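Local coordinates for protein pectate lyase/Amb allergen (Acidovorax citrulli, PDB 4HWV) that probably cleaves pectate by calcium-dependent beta-elimination, as a secreted polysaccharide lyase of family 1 with a right-handed parallel beta-helix fold, at residues F202-D207 against S224-I229; T243-G247 against H277-V281; V159-V163 against G181-T187; V47-L53 against I87-G93. All coordinates share one frame. Numbering follows the deposited sequence.

Contact 1 (F202-D207 against S224-I229); sequences FEDAFD and SEYDLI. With CA (calcium ion), chain C.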
loop_
_atom_site.group_PDB
_atom_site.type_symbol
_atom_site.label_atom_id
_atom_site.label_comp_id
_atom_site.label_asym_id
_atom_site.label_seq_id
_atom_site.Cartn_x
_atom_site.Cartn_y
_atom_site.Cartn_z
ATOM N N PHE A 202 -9.121 4.598 -8.874
ATOM C CA PHE A 202 -7.893 5.185 -9.380
ATOM C C PHE A 202 -6.854 5.111 -8.263
ATOM O O PHE A 202 -7.145 5.523 -7.138
ATOM C CB PHE A 202 -8.129 6.657 -9.722
ATOM C CG PHE A 202 -8.969 6.896 -10.941
ATOM C CD1 PHE A 202 -8.351 6.998 -12.186
ATOM C CD2 PHE A 202 -10.353 7.036 -10.858
ATOM C CE1 PHE A 202 -9.091 7.230 -13.324
ATOM C CE2 PHE A 202 -11.105 7.280 -12.013
ATOM C CZ PHE A 202 -10.480 7.381 -13.235
ATOM N N GLU A 203 -5.654 4.612 -8.556
ATOM C CA GLU A 203 -4.609 4.544 -7.522
ATOM C C GLU A 203 -3.261 5.023 -8.006
ATOM O O GLU A 203 -2.798 4.618 -9.076
ATOM C CB GLU A 203 -4.371 3.103 -7.043
ATOM C CG GLU A 203 -5.594 2.451 -6.386
ATOM C CD GLU A 203 -5.378 1.013 -5.979
ATOM O OE1 GLU A 203 -4.222 0.556 -5.913
ATOM O OE2 GLU A 203 -6.395 0.340 -5.702
ATOM N N ASP A 204 -2.631 5.867 -7.187
ATOM C CA ASP A 204 -1.172 5.980 -7.127
ATOM C C ASP A 204 -0.552 6.486 -8.426
ATOM O O ASP A 204 0.162 5.752 -9.125
ATOM C CB ASP A 204 -0.573 4.628 -6.705
ATOM C CG ASP A 204 0.906 4.707 -6.377
ATOM O OD1 ASP A 204 1.431 5.812 -6.138
ATOM O OD2 ASP A 204 1.545 3.647 -6.369
ATOM N N ALA A 205 -0.833 7.751 -8.746
ATOM C CA ALA A 205 -0.172 8.416 -9.867
ATOM C C ALA A 205 1.222 8.806 -9.392
ATOM O O ALA A 205 1.417 9.868 -8.804
ATOM C CB ALA A 205 -0.974 9.635 -10.312
ATOM N N PHE A 206 2.171 7.910 -9.621
ATOM C CA PHE A 206 3.489 7.952 -8.979
ATOM C C PHE A 206 4.536 8.449 -9.966
ATOM O O PHE A 206 4.660 7.948 -11.091
ATOM C CB PHE A 206 3.836 6.528 -8.537
ATOM C CG PHE A 206 5.026 6.423 -7.615
ATOM C CD1 PHE A 206 4.848 6.371 -6.233
ATOM C CD2 PHE A 206 6.323 6.344 -8.138
ATOM C CE1 PHE A 206 5.936 6.239 -5.374
ATOM C CE2 PHE A 206 7.428 6.209 -7.287
ATOM C CZ PHE A 206 7.235 6.159 -5.898
ATOM N N ASP A 207 5.294 9.447 -9.542
ATOM C CA ASP A 207 6.357 10.030 -10.356
ATOM C C ASP A 207 7.670 9.444 -9.864
ATOM O O ASP A 207 8.078 9.674 -8.722
ATOM C CB ASP A 207 6.318 11.552 -10.155
ATOM C CG ASP A 207 7.254 12.312 -11.059
ATOM O OD1 ASP A 207 8.269 11.751 -11.536
ATOM O OD2 ASP A 207 6.968 13.513 -11.292
ATOM N N SER A 224 6.476 16.494 -7.675
ATOM C CA SER A 224 6.137 15.528 -8.711
ATOM C C SER A 224 5.041 16.072 -9.610
ATOM O O SER A 224 4.402 17.087 -9.306
ATOM C CB SER A 224 5.729 14.204 -8.074
ATOM O OG SER A 224 6.874 13.490 -7.635
ATOM N N GLU A 225 4.829 15.394 -10.728
ATOM C CA GLU A 225 4.078 15.970 -11.833
ATOM C C GLU A 225 2.730 15.330 -12.153
ATOM O O GLU A 225 1.977 15.891 -12.956
ATOM C CB GLU A 225 4.951 15.922 -13.093
ATOM C CG GLU A 225 6.192 16.798 -13.001
ATOM C CD GLU A 225 5.845 18.264 -12.935
ATOM O OE1 GLU A 225 5.021 18.678 -13.772
ATOM O OE2 GLU A 225 6.395 18.993 -12.058
ATOM N N TYR A 226 2.414 14.174 -11.573
ATOM C CA TYR A 226 1.240 13.425 -12.053
ATOM C C TYR A 226 0.083 13.421 -11.083
ATOM O O TYR A 226 0.242 13.082 -9.898
ATOM C CB TYR A 226 1.617 11.983 -12.460
ATOM C CG TYR A 226 2.852 11.963 -13.310
ATOM C CD1 TYR A 226 2.947 12.752 -14.442
ATOM C CD2 TYR A 226 3.955 11.213 -12.947
ATOM C CE1 TYR A 226 4.097 12.796 -15.201
ATOM C CE2 TYR A 226 5.119 11.248 -13.678
ATOM C CZ TYR A 226 5.193 12.033 -14.817
ATOM O OH TYR A 226 6.354 12.108 -15.545
ATOM N N ASP A 227 -1.077 13.835 -11.589
ATOM C CA ASP A 227 -2.346 13.714 -10.871
ATOM C C ASP A 227 -3.034 12.446 -11.336
ATOM O O ASP A 227 -2.664 11.883 -12.353
ATOM C CB ASP A 227 -3.276 14.863 -11.272
ATOM C CG ASP A 227 -2.661 16.228 -11.055
ATOM O OD1 ASP A 227 -1.867 16.393 -10.107
ATOM O OD2 ASP A 227 -2.992 17.154 -11.832
ATOM N N LEU A 228 -4.062 11.988 -10.630
ATOM C CA LEU A 228 -4.878 10.924 -11.204
ATOM C C LEU A 228 -5.743 11.474 -12.348
ATOM O O LEU A 228 -5.912 10.805 -13.372
ATOM C CB LEU A 228 -5.700 10.204 -10.129
ATOM C CG LEU A 228 -4.784 9.354 -9.221
ATOM C CD1 LEU A 228 -5.483 8.997 -7.915
ATOM C CD2 LEU A 228 -4.321 8.086 -9.943
ATOM N N ILE A 229 -6.288 12.682 -12.173
ATOM C CA ILE A 229 -7.007 13.375 -13.244
ATOM C C ILE A 229 -6.598 14.846 -13.209
ATOM O O ILE A 229 -6.614 15.480 -12.134
ATOM C CB ILE A 229 -8.548 13.279 -13.083
ATOM C CG1 ILE A 229 -9.022 11.813 -13.011
ATOM C CG2 ILE A 229 -9.242 14.008 -14.238
ATOM C CD1 ILE A 229 -10.512 11.680 -12.707
HETATM CA CA CA C . -1.475 18.504 -10.622
HETATM O O HOH W 1 8.459 11.158 -14.162
HETATM O O HOH W 2 0.246 17.992 -12.566
HETATM O O HOH W 3 -0.203 20.836 -10.659
HETATM O O HOH W 4 -2.296 20.349 -12.383
#
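Apolar packing holds one end of this buried contact. Leu228 reaches into the bend of the 202-207 backbone: its CD1 lies 4.0 Å from Phe202 CB, and its CD2 lies 3.7 Å from Ala205 CB and 3.8 Å from Glu203 C. Ala205 also packs on Tyr226 (CB to CB, 4.1 Å), and Phe202 CZ meets Ile229 CD1 at 4.3 Å. The two segments run roughly antiparallel, 156° apart end to end, yet they form no strand pairing. At the other end the link is polar. Glu225 N donates to Asp207 OD2 (2.9 Å), and Asp207 CG sits 3.5 Å from Tyr226 CE2. A water donates to Asp207 OD1 (2.7 Å) and accepts from Tyr226 OH (2.7 Å); Asp207 OD1 is held as well by Phe209 N. Metal binding uses the side of 224-229 turned from 202-207. Asp227 grips calcium with both carboxylate oxygens, OD1 at 2.2 Å and OD2 at 2.4 Å, beside Asp278 and Asp282, and a water bound to the ion at 2.6 Å donates to Glu225 O (2.8 Å). Asp227 also takes hydrogen bonds from Ser230 and Gly279. The chemistry is thus divided by side: Tyr226 and Leu228 anchor the loop on the beta-helix, while Asp227 between them points the other way and offers its carboxylate to the calcium.

Contact 2 (T243-G247 against H277-V281); sequences TFSDG and HDGLV. With CA (calcium ion), chain C.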
loop_
_atom_site.group_PDB
_atom_site.type_symbol
_atom_site.label_atom_id
_atom_site.label_comp_id
_atom_site.label_asym_id
_atom_site.label_seq_id
_atom_site.Cartn_x
_atom_site.Cartn_y
_atom_site.Cartn_z
ATOM N N THR A 243 -13.323 5.942 -6.729
ATOM C CA THR A 243 -12.457 5.957 -5.560
ATOM C C THR A 243 -11.074 6.392 -6.024
ATOM O O THR A 243 -10.647 6.013 -7.116
ATOM C CB THR A 243 -12.436 4.566 -4.910
ATOM O OG1 THR A 243 -13.764 4.278 -4.462
ATOM C CG2 THR A 243 -11.458 4.491 -3.720
ATOM N N PHE A 244 -10.388 7.216 -5.222
ATOM C CA PHE A 244 -9.055 7.732 -5.556
ATOM C C PHE A 244 -8.182 7.623 -4.323
ATOM O O PHE A 244 -8.624 7.971 -3.231
ATOM C CB PHE A 244 -9.109 9.222 -5.882
ATOM C CG PHE A 244 -9.947 9.576 -7.082
ATOM C CD1 PHE A 244 -11.319 9.747 -6.975
ATOM C CD2 PHE A 244 -9.338 9.834 -8.303
ATOM C CE1 PHE A 244 -12.071 10.117 -8.084
ATOM C CE2 PHE A 244 -10.082 10.211 -9.400
ATOM C CZ PHE A 244 -11.447 10.340 -9.297
ATOM N N SER A 245 -6.928 7.197 -4.492
ATOM C CA SER A 245 -5.990 7.120 -3.366
ATOM C C SER A 245 -4.561 7.004 -3.868
ATOM O O SER A 245 -4.333 6.841 -5.069
ATOM C CB SER A 245 -6.274 5.893 -2.497
ATOM O OG SER A 245 -5.869 4.724 -3.161
ATOM N N ASP A 246 -3.603 7.032 -2.941
ATOM C CA ASP A 246 -2.210 6.752 -3.282
ATOM C C ASP A 246 -1.901 5.253 -3.316
ATOM O O ASP A 246 -0.730 4.858 -3.297
ATOM C CB ASP A 246 -1.256 7.463 -2.320
ATOM C CG ASP A 246 -1.200 8.962 -2.567
ATOM O OD1 ASP A 246 -1.728 9.417 -3.618
ATOM O OD2 ASP A 246 -0.610 9.676 -1.716
ATOM N N GLY A 247 -2.941 4.414 -3.389
ATOM C CA GLY A 247 -2.724 2.984 -3.412
ATOM C C GLY A 247 -1.892 2.533 -2.228
ATOM O O GLY A 247 -2.077 3.022 -1.112
ATOM N N HIS A 277 3.967 12.056 -5.384
ATOM C CA HIS A 277 2.610 12.301 -5.849
ATOM C C HIS A 277 2.371 13.781 -6.071
ATOM O O HIS A 277 3.149 14.624 -5.599
ATOM C CB HIS A 277 1.596 11.778 -4.842
ATOM C CG HIS A 277 1.692 10.307 -4.633
ATOM N ND1 HIS A 277 2.121 9.749 -3.445
ATOM C CD2 HIS A 277 1.449 9.273 -5.473
ATOM C CE1 HIS A 277 2.103 8.430 -3.558
ATOM N NE2 HIS A 277 1.711 8.117 -4.780
ATOM N N ASP A 278 1.296 14.096 -6.772
ATOM C CA ASP A 278 0.896 15.480 -6.935
ATOM C C ASP A 278 -0.562 15.544 -6.478
ATOM O O ASP A 278 -0.842 15.266 -5.314
ATOM C CB ASP A 278 1.121 16.013 -8.361
ATOM C CG ASP A 278 1.092 17.533 -8.410
ATOM O OD1 ASP A 278 1.592 18.155 -7.454
ATOM O OD2 ASP A 278 0.579 18.097 -9.396
ATOM N N GLY A 279 -1.495 15.882 -7.356
ATOM C CA GLY A 279 -2.885 15.967 -6.936
ATOM C C GLY A 279 -3.664 14.676 -7.095
ATOM O O GLY A 279 -3.227 13.730 -7.774
ATOM N N LEU A 280 -4.850 14.639 -6.497
ATOM C CA LEU A 280 -5.833 13.619 -6.909
ATOM C C LEU A 280 -6.548 14.097 -8.177
ATOM O O LEU A 280 -6.416 13.482 -9.234
ATOM C CB LEU A 280 -6.840 13.325 -5.788
ATOM C CG LEU A 280 -6.227 12.674 -4.537
ATOM C CD1 LEU A 280 -7.260 12.517 -3.427
ATOM C CD2 LEU A 280 -5.569 11.327 -4.866
ATOM N N VAL A 281 -7.282 15.201 -8.059
ATOM C CA VAL A 281 -7.910 15.854 -9.206
ATOM C C VAL A 281 -7.621 17.344 -9.091
ATOM O O VAL A 281 -8.068 17.994 -8.145
ATOM C CB VAL A 281 -9.438 15.627 -9.289
ATOM C CG1 VAL A 281 -9.971 16.282 -10.567
ATOM C CG2 VAL A 281 -9.780 14.133 -9.249
HETATM CA CA CA C . -1.475 18.504 -10.622
HETATM O O HOH W 3 -0.203 20.836 -10.659
HETATM O O HOH W 4 -2.296 20.349 -12.383
HETATM O O HOH W 2 0.246 17.992 -12.566
#
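This is a side-chain contact inside the parallel beta-helix, where the end of strand 243-245 and the turn after it face the loop that carries the calcium ligand Asp278. No hydrogen bond joins the two segments, which run in nearly opposite directions. Phe244 and Leu280 supply the apolar part, with Phe244 CB 4.2 Å from Leu280 CD2; Phe244 CE2 also meets Val281 CG2 at 3.9 Å. Further on, Asp246 lies over a face of the His277 ring, its CB 4.1 Å from the ring centroid in a CH-pi contact. Asp246 OD2 comes within 3.2 Å of His277 ND1, but the angle is too poor for a hydrogen bond: His277 is paired with Asp251 and Asp204, and Asp246 with His300. An ST turn, Gly247 N to Ser245 OG at 3.0 Å, shapes the strand's exit, and Gly247 takes a positive phi. Asp278 points away from 243-247 and binds calcium through OD2 (2.4 Å), with Asp227 and Asp282 completing the protein ligands. Strand 243-245 lies between parallel strands 201-203 and 296-300; Phe244 and Leu280 pack across the inside of one coil, while the Phe244 ring continues the packing to neighbouring coils, stacking on Phe202 and meeting Phe297.

Contact 3 (V159-V163 against G181-T187); sequences VTISV and GNLMLGT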
loop_
_atom_site.group_PDB
_atom_site.type_symbol
_atom_site.label_atom_id
_atom_site.label_comp_id
_atom_site.label_asym_id
_atom_site.label_seq_id
_atom_site.Cartn_x
_atom_site.Cartn_y
_atom_site.Cartn_z
ATOM N N VAL A 159 2.637 7.757 -18.927
ATOM C CA VAL A 159 1.593 7.657 -17.918
ATOM C C VAL A 159 0.458 8.663 -18.118
ATOM O O VAL A 159 -0.599 8.518 -17.503
ATOM C CB VAL A 159 2.135 7.782 -16.461
ATOM C CG1 VAL A 159 3.224 6.737 -16.203
ATOM C CG2 VAL A 159 2.629 9.206 -16.163
ATOM N N THR A 160 0.683 9.684 -18.953
ATOM C CA THR A 160 -0.353 10.684 -19.230
ATOM C C THR A 160 -1.194 10.255 -20.426
ATOM O O THR A 160 -0.637 9.958 -21.489
ATOM C CB THR A 160 0.259 12.057 -19.535
ATOM O OG1 THR A 160 1.160 12.415 -18.487
ATOM C CG2 THR A 160 -0.812 13.104 -19.601
ATOM N N ILE A 161 -2.517 10.233 -20.249
ATOM C CA ILE A 161 -3.433 9.713 -21.250
ATOM C C ILE A 161 -4.426 10.807 -21.636
ATOM O O ILE A 161 -5.166 11.313 -20.779
ATOM C CB ILE A 161 -4.219 8.494 -20.705
ATOM C CG1 ILE A 161 -3.277 7.399 -20.185
ATOM C CG2 ILE A 161 -5.174 7.964 -21.770
ATOM C CD1 ILE A 161 -2.408 6.739 -21.252
ATOM N N SER A 162 -4.434 11.195 -22.905
ATOM C CA SER A 162 -5.303 12.262 -23.384
ATOM C C SER A 162 -6.752 11.783 -23.548
ATOM O O SER A 162 -7.019 10.800 -24.254
ATOM C CB SER A 162 -4.772 12.772 -24.725
ATOM O OG SER A 162 -5.543 13.859 -25.179
ATOM N N VAL A 163 -7.683 12.484 -22.910
ATOM C CA VAL A 163 -9.109 12.147 -23.027
ATOM C C VAL A 163 -9.822 13.196 -23.873
ATOM O O VAL A 163 -9.795 14.378 -23.548
ATOM C CB VAL A 163 -9.780 12.053 -21.638
ATOM C CG1 VAL A 163 -11.250 11.695 -21.774
ATOM C CG2 VAL A 163 -9.051 11.017 -20.777
ATOM N N GLY A 181 -1.143 6.386 -13.415
ATOM C CA GLY A 181 -1.064 7.442 -14.407
ATOM C C GLY A 181 -2.105 8.513 -14.244
ATOM O O GLY A 181 -2.777 8.618 -13.218
ATOM N N ASN A 182 -2.222 9.309 -15.298
ATOM C CA ASN A 182 -2.825 10.630 -15.210
ATOM C C ASN A 182 -3.731 10.810 -16.406
ATOM O O ASN A 182 -3.237 10.975 -17.530
ATOM C CB ASN A 182 -1.659 11.639 -15.245
ATOM C CG ASN A 182 -2.047 13.079 -14.911
ATOM O OD1 ASN A 182 -3.208 13.556 -15.082
ATOM N ND2 ASN A 182 -1.039 13.821 -14.481
ATOM N N LEU A 183 -5.045 10.795 -16.181
ATOM C CA LEU A 183 -5.945 11.174 -17.255
ATOM C C LEU A 183 -5.839 12.681 -17.462
ATOM O O LEU A 183 -5.883 13.459 -16.495
ATOM C CB LEU A 183 -7.397 10.811 -16.930
ATOM C CG LEU A 183 -7.669 9.326 -16.708
ATOM C CD1 LEU A 183 -9.168 9.116 -16.457
ATOM C CD2 LEU A 183 -7.170 8.482 -17.881
ATOM N N MET A 184 -5.678 13.083 -18.718
ATOM C CA MET A 184 -5.534 14.483 -19.052
ATOM C C MET A 184 -6.764 14.930 -19.831
ATOM O O MET A 184 -6.983 14.514 -20.965
ATOM C CB MET A 184 -4.246 14.664 -19.851
ATOM C CG MET A 184 -3.920 16.087 -20.208
ATOM S SD MET A 184 -3.485 17.078 -18.754
ATOM C CE MET A 184 -2.127 16.145 -18.027
ATOM N N LEU A 185 -7.585 15.760 -19.193
ATOM C CA LEU A 185 -8.837 16.167 -19.828
ATOM C C LEU A 185 -8.614 17.414 -20.670
ATOM O O LEU A 185 -8.703 18.551 -20.173
ATOM C CB LEU A 185 -9.977 16.336 -18.804
ATOM C CG LEU A 185 -10.164 15.188 -17.801
ATOM C CD1 LEU A 185 -11.494 15.347 -17.061
ATOM C CD2 LEU A 185 -10.066 13.792 -18.421
ATOM N N GLY A 186 -8.297 17.175 -21.937
ATOM C CA GLY A 186 -7.952 18.240 -22.860
ATOM C C GLY A 186 -6.465 18.569 -22.816
ATOM O O GLY A 186 -5.766 18.343 -21.813
ATOM N N THR A 187 -5.966 19.081 -23.928
ATOM C CA THR A 187 -4.576 19.505 -24.026
ATOM C C THR A 187 -4.577 20.938 -24.573
ATOM O O THR A 187 -5.588 21.403 -25.105
ATOM C CB THR A 187 -3.757 18.568 -24.951
ATOM O OG1 THR A 187 -4.331 18.591 -26.262
ATOM C CG2 THR A 187 -3.763 17.139 -24.445
HETATM O O HOH W 5 -7.430 15.569 -24.403
#
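Four backbone hydrogen bonds join strands 160-163 and 182-185 in parallel register, Thr160 facing Asn182, Ile161 facing Leu183 and Ser162 facing Met184. Asn182 N donates to Val159 O (2.8 Å), Ile161 N to Asn182 O (2.9 Å), Met184 N to Ile161 O (2.8 Å) and Val163 N to Met184 O (2.9 Å). Beyond them a water takes over, donating to Val163 O (2.8 Å), weakly accepting from Gly186 N (3.1 Å) and hydrogen-bonding Ser162 OG (2.7 Å). The hydroxyls of Thr160 and Thr187 find partners elsewhere, in Arg156 and Asp189. Gly181 lies so close to Val159 O (CA to O, 3.3 Å) that a CB would clash. On the Ile161 and Val163 face, Val163 CB packs on Leu185 CD2 (3.7 Å) and Ile161 CB on Leu183 CD2 (4.1 Å). Leu183 and Leu185 are bonded in turn to strand 229-234, their side chains touching strand 192-198. Such in-register parallel pairing of successive coils is characteristic of the right-handed parallel beta-helix of pectate lyases.

Contact 4 (V47-L53 against I87-G93); sequences VANRNEL and IDLNVDG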
loop_
_atom_site.group_PDB
_atom_site.type_symbol
_atom_site.label_atom_id
_atom_site.label_comp_id
_atom_site.label_asym_id
_atom_site.label_seq_id
_atom_site.Cartn_x
_atom_site.Cartn_y
_atom_site.Cartn_z
ATOM N N VAL A 47 -12.365 -2.277 -22.378
ATOM C CA VAL A 47 -10.907 -2.260 -22.416
ATOM C C VAL A 47 -10.299 -2.781 -21.112
ATOM O O VAL A 47 -10.855 -2.590 -20.026
ATOM C CB VAL A 47 -10.392 -0.818 -22.712
ATOM C CG1 VAL A 47 -10.975 -0.323 -24.035
ATOM C CG2 VAL A 47 -10.730 0.157 -21.601
ATOM N N ALA A 48 -9.145 -3.430 -21.238
ATOM C CA ALA A 48 -8.538 -4.152 -20.119
ATOM C C ALA A 48 -7.037 -3.876 -19.976
ATOM O O ALA A 48 -6.373 -4.454 -19.110
ATOM C CB ALA A 48 -8.791 -5.666 -20.249
ATOM N N ASN A 49 -6.496 -2.991 -20.814
ATOM C CA ASN A 49 -5.082 -2.629 -20.717
ATOM C C ASN A 49 -4.856 -1.278 -21.365
ATOM O O ASN A 49 -5.776 -0.699 -21.989
ATOM C CB ASN A 49 -4.181 -3.727 -21.331
ATOM C CG ASN A 49 -4.379 -3.879 -22.833
ATOM O OD1 ASN A 49 -4.202 -2.923 -23.578
ATOM N ND2 ASN A 49 -4.709 -5.098 -23.283
ATOM N N ARG A 50 -3.643 -0.756 -21.214
ATOM C CA ARG A 50 -3.328 0.588 -21.653
ATOM C C ARG A 50 -3.486 0.765 -23.167
ATOM O O ARG A 50 -3.973 1.803 -23.637
ATOM C CB ARG A 50 -1.905 0.933 -21.222
ATOM C CG ARG A 50 -1.435 2.347 -21.623
ATOM C CD ARG A 50 -0.012 2.653 -21.106
ATOM N NE ARG A 50 0.414 3.994 -21.494
ATOM C CZ ARG A 50 0.884 4.299 -22.706
ATOM N NH1 ARG A 50 1.002 3.347 -23.643
ATOM N NH2 ARG A 50 1.217 5.561 -22.989
ATOM N N ASN A 51 -3.063 -0.239 -23.937
ATOM C CA ASN A 51 -3.190 -0.152 -25.389
ATOM C C ASN A 51 -4.651 -0.068 -25.828
ATOM O O ASN A 51 -5.016 0.773 -26.662
ATOM C CB ASN A 51 -2.515 -1.337 -26.093
ATOM C CG ASN A 51 -0.993 -1.273 -26.043
ATOM O OD1 ASN A 51 -0.409 -0.227 -25.818
ATOM N ND2 ASN A 51 -0.346 -2.394 -26.321
ATOM N N GLU A 52 -5.494 -0.930 -25.262
ATOM C CA GLU A 52 -6.919 -0.922 -25.608
ATOM C C GLU A 52 -7.595 0.375 -25.208
ATOM O O GLU A 52 -8.414 0.920 -25.949
ATOM C CB GLU A 52 -7.632 -2.094 -24.955
ATOM C CG GLU A 52 -7.180 -3.466 -25.502
ATOM C CD GLU A 52 -7.855 -4.632 -24.808
ATOM O OE1 GLU A 52 -8.621 -4.410 -23.857
ATOM O OE2 GLU A 52 -7.635 -5.788 -25.226
ATOM N N LEU A 53 -7.241 0.885 -24.029
ATOM C CA LEU A 53 -7.797 2.160 -23.572
ATOM C C LEU A 53 -7.438 3.288 -24.559
ATOM O O LEU A 53 -8.301 4.072 -24.973
ATOM C CB LEU A 53 -7.260 2.481 -22.175
ATOM C CG LEU A 53 -7.624 3.875 -21.663
ATOM C CD1 LEU A 53 -9.125 4.096 -21.512
ATOM C CD2 LEU A 53 -6.945 4.088 -20.314
ATOM N N ILE A 87 -6.257 -1.641 -15.208
ATOM C CA ILE A 87 -5.399 -1.101 -16.252
ATOM C C ILE A 87 -4.226 -0.369 -15.606
ATOM O O ILE A 87 -4.412 0.639 -14.930
ATOM C CB ILE A 87 -6.184 -0.160 -17.185
ATOM C CG1 ILE A 87 -7.284 -0.969 -17.881
ATOM C CG2 ILE A 87 -5.235 0.522 -18.186
ATOM C CD1 ILE A 87 -8.108 -0.201 -18.884
ATOM N N ASP A 88 -3.027 -0.894 -15.819
ATOM C CA ASP A 88 -1.801 -0.278 -15.340
ATOM C C ASP A 88 -1.311 0.655 -16.436
ATOM O O ASP A 88 -1.002 0.226 -17.552
ATOM C CB ASP A 88 -0.765 -1.381 -15.096
ATOM C CG ASP A 88 0.513 -0.875 -14.429
ATOM O OD1 ASP A 88 0.638 0.342 -14.178
ATOM O OD2 ASP A 88 1.402 -1.714 -14.185
ATOM N N LEU A 89 -1.213 1.943 -16.111
ATOM C CA LEU A 89 -0.763 2.926 -17.093
ATOM C C LEU A 89 0.752 3.053 -17.199
ATOM O O LEU A 89 1.237 3.645 -18.157
ATOM C CB LEU A 89 -1.375 4.306 -16.815
ATOM C CG LEU A 89 -2.907 4.369 -16.921
ATOM C CD1 LEU A 89 -3.384 5.766 -16.558
ATOM C CD2 LEU A 89 -3.389 3.943 -18.327
ATOM N N ASN A 90 1.500 2.523 -16.221
ATOM C CA ASN A 90 2.964 2.654 -16.222
ATOM C C ASN A 90 3.577 1.446 -16.918
ATOM O O ASN A 90 4.351 0.682 -16.324
ATOM C CB ASN A 90 3.489 2.835 -14.793
ATOM C CG ASN A 90 4.958 3.219 -14.752
ATOM O OD1 ASN A 90 5.398 4.106 -15.473
ATOM N ND2 ASN A 90 5.715 2.546 -13.908
ATOM N N VAL A 91 3.214 1.275 -18.192
ATOM C CA VAL A 91 3.666 0.132 -18.996
ATOM C C VAL A 91 4.042 0.588 -20.399
ATOM O O VAL A 91 3.556 1.626 -20.869
ATOM C CB VAL A 91 2.613 -0.984 -19.083
ATOM C CG1 VAL A 91 2.174 -1.421 -17.676
ATOM C CG2 VAL A 91 1.402 -0.542 -19.911
ATOM N N ASP A 92 4.880 -0.192 -21.069
ATOM C CA ASP A 92 5.300 0.162 -22.417
ATOM C C ASP A 92 4.314 -0.361 -23.471
ATOM O O ASP A 92 3.213 -0.819 -23.130
ATOM C CB ASP A 92 6.756 -0.278 -22.703
ATOM C CG ASP A 92 6.921 -1.785 -22.751
ATOM O OD1 ASP A 92 5.908 -2.518 -22.863
ATOM O OD2 ASP A 92 8.078 -2.266 -22.712
ATOM N N GLY A 93 4.682 -0.250 -24.751
ATOM C CA GLY A 93 3.816 -0.659 -25.840
ATOM C C GLY A 93 3.547 -2.152 -25.905
ATOM O O GLY A 93 2.679 -2.589 -26.666
HETATM O O HOH W 6 0.769 0.541 -23.499
HETATM O O HOH W 7 -2.103 -1.831 -19.109
#
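Val47, ending strand 44-47, touches Ile87 through CG2 and CD1 (3.8 Å). Ala48 and Asn49 lay their backbone against the same side chain, Ala48 C and Asn49 N each 3.6 Å from Ile87 CG1. Asn49 is the N-cap of helix 50-57: its OD1 accepts from Glu52 N (2.9 Å), a capping bond, and Glu52 OE1 reaches back to accept from Ala48 N (2.8 Å). Arg50 extends along 87-93, its CD 3.4 Å from Leu89 O and 3.7 Å from Val91 CG2, and its guanidinium bonds on to Val158 and Gly68. One water bridges Arg50 N to Asp88 O, at 2.8 Å from each; a second accepts from Arg50 NH1 (2.8 Å) and donates to Asn51 OD1 (2.7 Å) and Asp92 O (2.8 Å). Asn51 ND2 donates directly to Gly93 O (3.1 Å). Leu53 closes the walk, CD2 to Leu89 CD2 at 4.1 Å. Apolar packing around Ile87 and Leu89 therefore seats the first turn of the helix on the beta-helix, while one direct hydrogen bond and one bridging water tie the loop beyond strand 86-88 to Arg50 and Asn51.

From the N terminus, contact 4 comes first, closing a loop of 33 residues that returns the chain from helix 50-57 to strand 86-88. Contacts 3, 1 and 2 follow in series, spanning 17, 16 and 29 residues; none nests in or crosses another. Contact 4 meets contact 3 where Leu89 packs on Ile161 and Gly181, tying the capping helix to the edge strand 160-163. Contact 3 passes to contact 1 through Leu228 O and Leu183 N (2.9 Å), and contact 1 to contact 2 through neighbouring strands 201-203 and 243-245 and through Asp204 OD1 with His277 NE2 (2.7 Å). Contacts 1 and 2 share the calcium, which thereby joins two loops from successive coils.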